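Local atomic coordinates of signal transduction protein TRAP (Staphylococcus aureus, PDB entry 4AE5), a protein that probably acts as a phosphorylation-dependent regulator of virulence, promoting agr activation, RNAIII synthesis, toxin expression and biofilm formation. Residues N93-L105 with I116-F129. Numbering follows the deposited sequence.
Sequences NFRNFGGFKSYRL and IYFGFADRHAYEDF. With FMT (formic acid), chain E.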
ATOM      1  N   ASN A  93       0.501  -5.147 -17.025  1.00 23.23           N
ATOM      2  CA  ASN A  93      -0.402  -4.448 -17.947  1.00 25.26           C
ATOM      3  C   ASN A  93      -1.421  -3.524 -17.277  1.00 23.63           C
ATOM      4  O   ASN A  93      -1.898  -2.612 -17.877  1.00 20.66           O
ATOM      5  CB  ASN A  93      -1.137  -5.403 -18.858  1.00 26.90           C
ATOM      6  CG  ASN A  93      -1.948  -4.697 -19.920  1.00 33.03           C
ATOM      7  OD1 ASN A  93      -1.504  -3.747 -20.511  1.00 36.85           O
ATOM      8  ND2 ASN A  93      -3.139  -5.160 -20.150  1.00 34.60           N
ATOM      9  N   PHE A  94      -1.703  -3.815 -16.020  1.00 21.86           N
ATOM     10  CA  PHE A  94      -2.570  -3.006 -15.193  1.00 19.10           C
ATOM     11  C   PHE A  94      -2.132  -1.566 -15.130  1.00 18.23           C
ATOM     12  O   PHE A  94      -2.908  -0.714 -14.935  1.00 16.43           O
ATOM     13  CB  PHE A  94      -2.745  -3.614 -13.798  1.00 19.53           C
ATOM     14  CG  PHE A  94      -1.492  -3.722 -12.982  1.00 19.02           C
ATOM     15  CD1 PHE A  94      -0.936  -2.624 -12.401  1.00 19.38           C
ATOM     16  CD2 PHE A  94      -0.905  -4.949 -12.736  1.00 19.64           C
ATOM     17  CE1 PHE A  94       0.189  -2.716 -11.629  1.00 18.03           C
ATOM     18  CE2 PHE A  94       0.222  -5.055 -11.946  1.00 18.17           C
ATOM     19  CZ  PHE A  94       0.767  -3.933 -11.396  1.00 18.70           C
ATOM     20  N   ARG A  95      -0.850  -1.340 -15.348  1.00 17.24           N
ATOM     21  CA  ARG A  95      -0.332   0.010 -15.380  1.00 19.09           C
ATOM     22  C   ARG A  95      -0.992   0.892 -16.456  1.00 18.52           C
ATOM     23  O   ARG A  95      -0.989   2.119 -16.364  1.00 16.77           O
ATOM     24  CB  ARG A  95       1.150  -0.097 -15.664  1.00 23.94           C
ATOM     25  CG  ARG A  95       1.880   1.199 -15.883  1.00 31.38           C
ATOM     26  CD  ARG A  95       3.130   0.885 -16.763  1.00 33.92           C
ATOM     27  NE  ARG A  95       4.091   0.015 -16.080  1.00 34.75           N
ATOM     28  CZ  ARG A  95       5.329   0.383 -15.672  1.00 36.90           C
ATOM     29  NH1 ARG A  95       5.794   1.626 -15.829  1.00 29.22           N
ATOM     30  NH2 ARG A  95       6.110  -0.518 -15.083  1.00 34.33           N
ATOM     31  N   ASN A  96      -1.567   0.259 -17.461  1.00 19.02           N
ATOM     32  CA  ASN A  96      -2.276   1.022 -18.500  1.00 20.06           C
ATOM     33  C   ASN A  96      -3.786   1.158 -18.317  1.00 19.81           C
ATOM     34  O   ASN A  96      -4.442   1.804 -19.148  1.00 23.05           O
ATOM     35  CB  ASN A  96      -2.039   0.390 -19.853  1.00 23.10           C
ATOM     36  CG  ASN A  96      -0.595   0.376 -20.194  1.00 24.51           C
ATOM     37  OD1 ASN A  96      -0.064  -0.676 -20.419  1.00 30.13           O
ATOM     38  ND2 ASN A  96       0.067   1.532 -20.100  1.00 25.43           N
ATOM     39  N   PHE A  97      -4.315   0.596 -17.250  1.00 18.33           N
ATOM     40  CA  PHE A  97      -5.767   0.716 -16.978  1.00 18.14           C
ATOM     41  C   PHE A  97      -6.187   2.148 -16.612  1.00 18.19           C
ATOM     42  O   PHE A  97      -5.448   2.933 -16.009  1.00 17.94           O
ATOM     43  CB  PHE A  97      -6.171  -0.313 -15.892  1.00 17.76           C
ATOM     44  CG  PHE A  97      -6.294  -1.741 -16.370  1.00 19.44           C
ATOM     45  CD1 PHE A  97      -5.477  -2.268 -17.370  1.00 21.75           C
ATOM     46  CD2 PHE A  97      -7.259  -2.561 -15.821  1.00 20.21           C
ATOM     47  CE1 PHE A  97      -5.601  -3.591 -17.779  1.00 21.30           C
ATOM     48  CE2 PHE A  97      -7.389  -3.875 -16.224  1.00 19.19           C
ATOM     49  CZ  PHE A  97      -6.544  -4.393 -17.180  1.00 20.48           C
ATOM     50  N   GLY A  98      -7.407   2.520 -17.001  1.00 17.66           N
ATOM     51  CA  GLY A  98      -7.877   3.889 -16.786  1.00 18.61           C
ATOM     52  C   GLY A  98      -7.706   4.343 -15.346  1.00 18.12           C
ATOM     53  O   GLY A  98      -7.970   3.597 -14.387  1.00 18.40           O
ATOM     54  N   GLY A  99      -7.067   5.490 -15.191  1.00 18.29           N
ATOM     55  CA  GLY A  99      -6.890   6.056 -13.823  1.00 18.49           C
ATOM     56  C   GLY A  99      -5.748   5.535 -12.992  1.00 17.08           C
ATOM     57  O   GLY A  99      -5.536   6.003 -11.845  1.00 16.13           O
ATOM     58  N   PHE A 100      -4.963   4.598 -13.530  1.00 16.94           N
ATOM     59  CA  PHE A 100      -3.868   4.041 -12.747  1.00 16.47           C
ATOM     60  C   PHE A 100      -2.791   5.112 -12.470  1.00 18.26           C
ATOM     61  O   PHE A 100      -2.374   5.814 -13.401  1.00 18.33           O
ATOM     62  CB  PHE A 100      -3.188   2.884 -13.479  1.00 15.63           C
ATOM     63  CG  PHE A 100      -1.943   2.414 -12.777  1.00 15.06           C
ATOM     64  CD1 PHE A 100      -2.028   1.467 -11.813  1.00 14.75           C
ATOM     65  CD2 PHE A 100      -0.680   2.944 -13.111  1.00 16.75           C
ATOM     66  CE1 PHE A 100      -0.902   0.993 -11.108  1.00 14.21           C
ATOM     67  CE2 PHE A 100       0.448   2.463 -12.456  1.00 15.95           C
ATOM     68  CZ  PHE A 100       0.341   1.511 -11.463  1.00 16.31           C
ATOM     69  N   LYS A 101      -2.286   5.162 -11.242  1.00 15.68           N
ATOM     70  CA  LYS A 101      -1.217   6.126 -10.889  1.00 17.70           C
ATOM     71  C   LYS A 101       0.050   5.420 -10.370  1.00 17.60           C
ATOM     72  O   LYS A 101       1.167   5.751 -10.771  1.00 18.68           O
ATOM     73  CB  LYS A 101      -1.741   7.148  -9.842  1.00 16.54           C
ATOM     74  CG  LYS A 101      -2.922   8.023 -10.338  1.00 18.10           C
ATOM     75  CD  LYS A 101      -2.544   8.807 -11.643  1.00 19.74           C
ATOM     76  CE  LYS A 101      -3.776   9.470 -12.257  1.00 24.11           C
ATOM     77  NZ  LYS A 101      -3.481  10.667 -13.119  1.00 23.63           N
ATOM     78  N   SER A 102      -0.114   4.517  -9.415  1.00 17.03           N
ATOM     79  CA  SER A 102       1.025   3.864  -8.789  1.00 17.78           C
ATOM     80  C   SER A 102       0.768   2.479  -8.253  1.00 15.81           C
ATOM     81  O   SER A 102      -0.381   2.044  -7.948  1.00 15.60           O
ATOM     82  CB  SER A 102       1.598   4.818  -7.673  1.00 17.12           C
ATOM     83  OG  SER A 102       0.592   4.953  -6.662  1.00 17.45           O
ATOM     84  N   TYR A 103       1.847   1.788  -7.968  1.00 16.45           N
ATOM     85  CA  TYR A 103       1.797   0.438  -7.406  1.00 15.51           C
ATOM     86  C   TYR A 103       3.018   0.236  -6.467  1.00 16.79           C
ATOM     87  O   TYR A 103       4.148   0.694  -6.799  1.00 17.21           O
ATOM     88  CB  TYR A 103       1.970  -0.579  -8.542  1.00 17.08           C
ATOM     89  CG  TYR A 103       2.085  -2.002  -8.118  1.00 16.52           C
ATOM     90  CD1 TYR A 103       1.031  -2.634  -7.479  1.00 15.90           C
ATOM     91  CD2 TYR A 103       3.238  -2.732  -8.340  1.00 18.25           C
ATOM     92  CE1 TYR A 103       1.067  -3.984  -7.130  1.00 18.28           C
ATOM     93  CE2 TYR A 103       3.299  -4.059  -7.951  1.00 17.91           C
ATOM     94  CZ  TYR A 103       2.217  -4.687  -7.379  1.00 17.62           C
ATOM     95  OH  TYR A 103       2.253  -6.006  -7.008  1.00 19.29           O
ATOM     96  N   ARG A 104       2.784  -0.428  -5.352  1.00 15.20           N
ATOM     97  CA  ARG A 104       3.815  -0.914  -4.418  1.00 16.44           C
ATOM     98  C   ARG A 104       3.518  -2.299  -3.899  1.00 15.70           C
ATOM     99  O   ARG A 104       2.411  -2.579  -3.318  1.00 17.31           O
ATOM    100  CB  ARG A 104       4.033   0.032  -3.209  1.00 15.92           C
ATOM    101  CG  ARG A 104       4.432   1.494  -3.434  1.00 16.16           C
ATOM    102  CD  ARG A 104       5.870   1.580  -4.048  1.00 18.16           C
ATOM    103  NE  ARG A 104       6.326   2.981  -4.149  1.00 16.95           N
ATOM    104  CZ  ARG A 104       6.064   3.778  -5.180  1.00 18.87           C
ATOM    105  NH1 ARG A 104       5.328   3.352  -6.223  1.00 17.57           N
ATOM    106  NH2 ARG A 104       6.557   5.012  -5.204  1.00 19.04           N
ATOM    107  N   LEU A 105       4.491  -3.202  -4.102  1.00 15.00           N
ATOM    108  CA  LEU A 105       4.520  -4.485  -3.442  1.00 16.76           C
ATOM    109  C   LEU A 105       5.473  -4.463  -2.226  1.00 17.61           C
ATOM    110  O   LEU A 105       6.673  -4.089  -2.358  1.00 19.21           O
ATOM    111  CB  LEU A 105       4.882  -5.611  -4.415  1.00 16.05           C
ATOM    112  CG  LEU A 105       5.060  -6.996  -3.833  1.00 16.49           C
ATOM    113  CD1 LEU A 105       3.667  -7.510  -3.400  1.00 16.90           C
ATOM    114  CD2 LEU A 105       5.693  -7.944  -4.904  1.00 19.39           C
ATOM    115  N   ILE A 116      -0.003  -4.477  -0.379  1.00 15.35           N
ATOM    116  CA  ILE A 116       0.056  -3.867  -1.712  1.00 14.75           C
ATOM    117  C   ILE A 116      -0.604  -2.464  -1.560  1.00 14.34           C
ATOM    118  O   ILE A 116      -1.670  -2.375  -0.936  1.00 14.14           O
ATOM    119  CB  ILE A 116      -0.692  -4.671  -2.784  1.00 13.38           C
ATOM    120  CG1 ILE A 116       0.185  -5.895  -3.171  1.00 14.52           C
ATOM    121  CG2 ILE A 116      -0.988  -3.755  -4.041  1.00 13.23           C
ATOM    122  CD1 ILE A 116      -0.643  -6.947  -3.922  1.00 15.94           C
ATOM    123  N   TYR A 117       0.031  -1.420  -2.097  1.00 13.74           N
ATOM    124  CA  TYR A 117      -0.678  -0.160  -2.384  1.00 14.87           C
ATOM    125  C   TYR A 117      -0.996  -0.068  -3.870  1.00 14.91           C
ATOM    126  O   TYR A 117      -0.070  -0.148  -4.685  1.00 16.94           O
ATOM    127  CB  TYR A 117       0.138   1.108  -1.994  1.00 16.83           C
ATOM    128  CG  TYR A 117       0.302   1.463  -0.482  1.00 18.60           C
ATOM    129  CD1 TYR A 117      -0.459   0.817   0.522  1.00 21.46           C
ATOM    130  CD2 TYR A 117       1.188   2.453  -0.056  1.00 22.08           C
ATOM    131  CE1 TYR A 117      -0.303   1.144   1.883  1.00 24.01           C
ATOM    132  CE2 TYR A 117       1.314   2.796   1.332  1.00 23.78           C
ATOM    133  CZ  TYR A 117       0.565   2.138   2.272  1.00 22.52           C
ATOM    134  OH  TYR A 117       0.673   2.425   3.635  1.00 26.01           O
ATOM    135  N   PHE A 118      -2.273   0.223  -4.212  1.00 12.57           N
ATOM    136  CA  PHE A 118      -2.692   0.637  -5.527  1.00 13.65           C
ATOM    137  C   PHE A 118      -3.116   2.086  -5.408  1.00 15.10           C
ATOM    138  O   PHE A 118      -3.970   2.453  -4.568  1.00 14.23           O
ATOM    139  CB  PHE A 118      -3.825  -0.227  -6.103  1.00 14.18           C
ATOM    140  CG  PHE A 118      -3.370  -1.519  -6.741  1.00 14.11           C
ATOM    141  CD1 PHE A 118      -2.558  -1.529  -7.913  1.00 13.97           C
ATOM    142  CD2 PHE A 118      -3.736  -2.763  -6.163  1.00 15.02           C
ATOM    143  CE1 PHE A 118      -2.212  -2.758  -8.529  1.00 13.49           C
ATOM    144  CE2 PHE A 118      -3.391  -3.975  -6.784  1.00 13.57           C
ATOM    145  CZ  PHE A 118      -2.544  -3.947  -7.931  1.00 14.08           C
ATOM    146  N   GLY A 119      -2.432   2.933  -6.161  1.00 13.47           N
ATOM    147  CA  GLY A 119      -2.814   4.345  -6.296  1.00 13.34           C
ATOM    148  C   GLY A 119      -3.579   4.604  -7.577  1.00 13.64           C
ATOM    149  O   GLY A 119      -3.131   4.282  -8.705  1.00 14.21           O
ATOM    150  N   PHE A 120      -4.732   5.238  -7.440  1.00 14.19           N
ATOM    151  CA  PHE A 120      -5.521   5.562  -8.666  1.00 15.18           C
ATOM    152  C   PHE A 120      -6.037   6.999  -8.596  1.00 17.22           C
ATOM    153  O   PHE A 120      -6.011   7.618  -7.515  1.00 17.21           O
ATOM    154  CB  PHE A 120      -6.704   4.579  -8.788  1.00 15.36           C
ATOM    155  CG  PHE A 120      -6.408   3.310  -9.518  1.00 14.23           C
ATOM    156  CD1 PHE A 120      -5.679   2.284  -8.879  1.00 14.09           C
ATOM    157  CD2 PHE A 120      -6.834   3.111 -10.809  1.00 13.96           C
ATOM    158  CE1 PHE A 120      -5.430   1.115  -9.516  1.00 12.56           C
ATOM    159  CE2 PHE A 120      -6.564   1.929 -11.469  1.00 13.27           C
ATOM    160  CZ  PHE A 120      -5.839   0.940 -10.847  1.00 13.25           C
ATOM    161  N   ALA A 121      -6.532   7.519  -9.755  1.00 18.50           N
ATOM    162  CA  ALA A 121      -7.168   8.876  -9.830  1.00 21.02           C
ATOM    163  C   ALA A 121      -8.218   9.070  -8.735  1.00 19.49           C
ATOM    164  O   ALA A 121      -8.256  10.108  -8.075  1.00 21.50           O
ATOM    165  CB  ALA A 121      -7.832   9.106 -11.234  1.00 21.18           C
ATOM    166  N   ASP A 122      -9.100   8.089  -8.576  1.00 19.02           N
ATOM    167  CA  ASP A 122     -10.163   8.153  -7.562  1.00 19.96           C
ATOM    168  C   ASP A 122     -10.664   6.781  -7.173  1.00 18.97           C
ATOM    169  O   ASP A 122     -10.245   5.790  -7.719  1.00 18.11           O
ATOM    170  CB  ASP A 122     -11.366   9.066  -8.054  1.00 21.37           C
ATOM    171  CG  ASP A 122     -12.022   8.570  -9.344  1.00 24.42           C
ATOM    172  OD1 ASP A 122     -11.995   7.390  -9.665  1.00 21.17           O
ATOM    173  OD2 ASP A 122     -12.754   9.382 -10.010  1.00 29.69           O
ATOM    174  N   ARG A 123     -11.627   6.722  -6.269  1.00 19.19           N
ATOM    175  CA  ARG A 123     -12.124   5.472  -5.798  1.00 20.92           C
ATOM    176  C   ARG A 123     -12.769   4.689  -6.871  1.00 20.73           C
ATOM    177  O   ARG A 123     -12.582   3.463  -6.909  1.00 18.86           O
ATOM    178  CB  ARG A 123     -13.155   5.701  -4.696  1.00 23.81           C
ATOM    179  CG  ARG A 123     -13.734   4.412  -4.168  1.00 28.65           C
ATOM    180  CD  ARG A 123     -14.741   4.801  -3.111  1.00 35.94           C
ATOM    181  NE  ARG A 123     -15.803   3.855  -3.110  1.00 43.56           N
ATOM    182  CZ  ARG A 123     -17.016   4.131  -3.582  1.00 47.27           C
ATOM    183  NH1 ARG A 123     -17.289   5.334  -4.071  1.00 48.90           N
ATOM    184  NH2 ARG A 123     -17.951   3.200  -3.546  1.00 44.24           N
ATOM    185  N   HIS A 124     -13.555   5.358  -7.735  1.00 21.98           N
ATOM    186  CA  HIS A 124     -14.244   4.597  -8.760  1.00 22.13           C
ATOM    187  C   HIS A 124     -13.272   3.854  -9.681  1.00 20.15           C
ATOM    188  O   HIS A 124     -13.563   2.740 -10.119  1.00 18.37           O
ATOM    189  CB  HIS A 124     -15.190   5.447  -9.598  1.00 26.97           C
ATOM    190  CG  HIS A 124     -16.471   5.832  -8.890  1.00 29.44           C
ATOM    191  ND1 HIS A 124     -16.903   5.224  -7.764  1.00 34.78           N
ATOM    192  CD2 HIS A 124     -17.469   6.740  -9.251  1.00 34.33           C
ATOM    193  CE1 HIS A 124     -18.101   5.743  -7.392  1.00 31.96           C
ATOM    194  NE2 HIS A 124     -18.444   6.670  -8.308  1.00 35.45           N
ATOM    195  N   ALA A 125     -12.179   4.519 -10.057  1.00 19.72           N
ATOM    196  CA  ALA A 125     -11.211   3.941 -10.983  1.00 18.04           C
ATOM    197  C   ALA A 125     -10.618   2.656 -10.400  1.00 16.62           C
ATOM    198  O   ALA A 125     -10.380   1.693 -11.121  1.00 16.84           O
ATOM    199  CB  ALA A 125     -10.091   4.936 -11.278  1.00 18.46           C
ATOM    200  N   TYR A 126     -10.341   2.688  -9.112  1.00 15.35           N
ATOM    201  CA  TYR A 126      -9.770   1.497  -8.429  1.00 14.43           C
ATOM    202  C   TYR A 126     -10.864   0.386  -8.421  1.00 16.10           C
ATOM    203  O   TYR A 126     -10.586  -0.758  -8.706  1.00 16.21           O
ATOM    204  CB  TYR A 126      -9.276   1.826  -7.025  1.00 13.74           C
ATOM    205  CG  TYR A 126      -8.891   0.530  -6.302  1.00 13.88           C
ATOM    206  CD1 TYR A 126      -7.756  -0.194  -6.712  1.00 12.21           C
ATOM    207  CD2 TYR A 126      -9.751  -0.027  -5.336  1.00 13.95           C
ATOM    208  CE1 TYR A 126      -7.409  -1.385  -6.062  1.00 13.82           C
ATOM    209  CE2 TYR A 126      -9.452  -1.238  -4.708  1.00 14.23           C
ATOM    210  CZ  TYR A 126      -8.283  -1.903  -5.071  1.00 14.65           C
ATOM    211  OH  TYR A 126      -8.004  -3.082  -4.462  1.00 14.77           O
ATOM    212  N   GLU A 127     -12.099   0.718  -8.083  1.00 14.87           N
ATOM    213  CA  GLU A 127     -13.156  -0.295  -8.011  1.00 17.68           C
ATOM    214  C   GLU A 127     -13.501  -0.902  -9.361  1.00 17.78           C
ATOM    215  O   GLU A 127     -13.780  -2.074  -9.435  1.00 19.50           O
ATOM    216  CB  GLU A 127     -14.414   0.286  -7.326  1.00 20.11           C
ATOM    217  CG  GLU A 127     -14.138   0.601  -5.875  1.00 20.61           C
ATOM    218  CD  GLU A 127     -15.341   0.895  -5.038  1.00 24.89           C
ATOM    219  OE1 GLU A 127     -16.323   1.450  -5.546  1.00 25.78           O
ATOM    220  OE2 GLU A 127     -15.272   0.544  -3.829  1.00 26.74           O
ATOM    221  N   ASP A 128     -13.378  -0.117 -10.429  1.00 18.02           N
ATOM    222  CA  ASP A 128     -13.450  -0.679 -11.791  1.00 17.51           C
ATOM    223  C   ASP A 128     -12.297  -1.669 -12.106  1.00 16.47           C
ATOM    224  O   ASP A 128     -12.499  -2.731 -12.663  1.00 16.41           O
ATOM    225  CB  ASP A 128     -13.523   0.452 -12.798  1.00 18.66           C
ATOM    226  CG  ASP A 128     -14.853   1.190 -12.690  1.00 21.15           C
ATOM    227  OD1 ASP A 128     -15.738   0.598 -12.047  1.00 24.62           O
ATOM    228  OD2 ASP A 128     -14.982   2.354 -13.052  1.00 21.05           O
ATOM    229  N   PHE A 129     -11.100  -1.313 -11.675  1.00 15.38           N
ATOM    230  CA  PHE A 129      -9.946  -2.167 -11.910  1.00 16.35           C
ATOM    231  C   PHE A 129     -10.114  -3.468 -11.091  1.00 15.45           C
ATOM    232  O   PHE A 129      -9.839  -4.636 -11.543  1.00 14.40           O
ATOM    233  CB  PHE A 129      -8.663  -1.382 -11.524  1.00 16.43           C
ATOM    234  CG  PHE A 129      -7.446  -2.264 -11.254  1.00 16.50           C
ATOM    235  CD1 PHE A 129      -6.948  -3.048 -12.261  1.00 17.62           C
ATOM    236  CD2 PHE A 129      -6.787  -2.252 -10.003  1.00 17.00           C
ATOM    237  CE1 PHE A 129      -5.851  -3.856 -12.086  1.00 18.21           C
ATOM    238  CE2 PHE A 129      -5.640  -3.053  -9.818  1.00 18.56           C
ATOM    239  CZ  PHE A 129      -5.189  -3.836 -10.862  1.00 18.02           C
TER
HETATM  240  C   FMT E1000      -2.615   1.303   5.146  1.00 36.30           C
HETATM  241  O1  FMT E1000      -1.406   1.022   4.971  1.00 39.57           O
HETATM  242  O2  FMT E1000      -3.224   0.824   6.255  1.00 33.86           O
HETATM  243  O   HOH W   1      -9.716   1.671 -13.779  1.00 27.86           O
HETATM  244  O   HOH W   2       1.206   2.923  -4.780  1.00 36.14           O
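Arg-104 and Tyr-117 pair in both directions, Arg-104 N to Tyr-117 O and Tyr-117 N to Arg-104 O each at 2.9 Å, which with the 165° between the strand directions identifies an antiparallel pair, the arms of one hairpin. Gly-119 marks a classic beta bulge: its carbonyl oxygen accepts from Lys-101 N at 2.8 Å and from Ser-102 N at 3.1 Å, both from one face of the carbonyl plane. Ser-102 OG packs 3.5 Å from Gly-119 CA, against the glycine backbone. Beyond the bulge, Ala-121 N binds Gly-99 O, and a water donates to both Gly-98 O and Ala-125 O, tying the type II turn to the helix.

Aromatic packing covers the sheet face of Phe-100, Tyr-103, Phe-118 and Phe-120. With CG of Phe-100 anti to the backbone N (chi1 172°), its ring edge meets the face of Phe-120, planes at 87°; the same face receives Phe-100 CA, a CH-pi contact 3.9 Å from the centroid. The edge of Phe-118 points into the face of Phe-94, ring centroids 5.6 Å apart, while Tyr-103 CD1 comes 3.4 Å from Phe-118 CE1, side chains side by side. Phe-129 lays CE1 3.6 Å from Phe-94 CB.

Strands 51-59 and 67-73 flank this hairpin in the closed antiparallel barrel; Phe-135 of helix 133-136 and Phe-139 extend the aromatic cluster, and Glu-40 pairs with Arg-104 on the face of Ser-102 and Tyr-117.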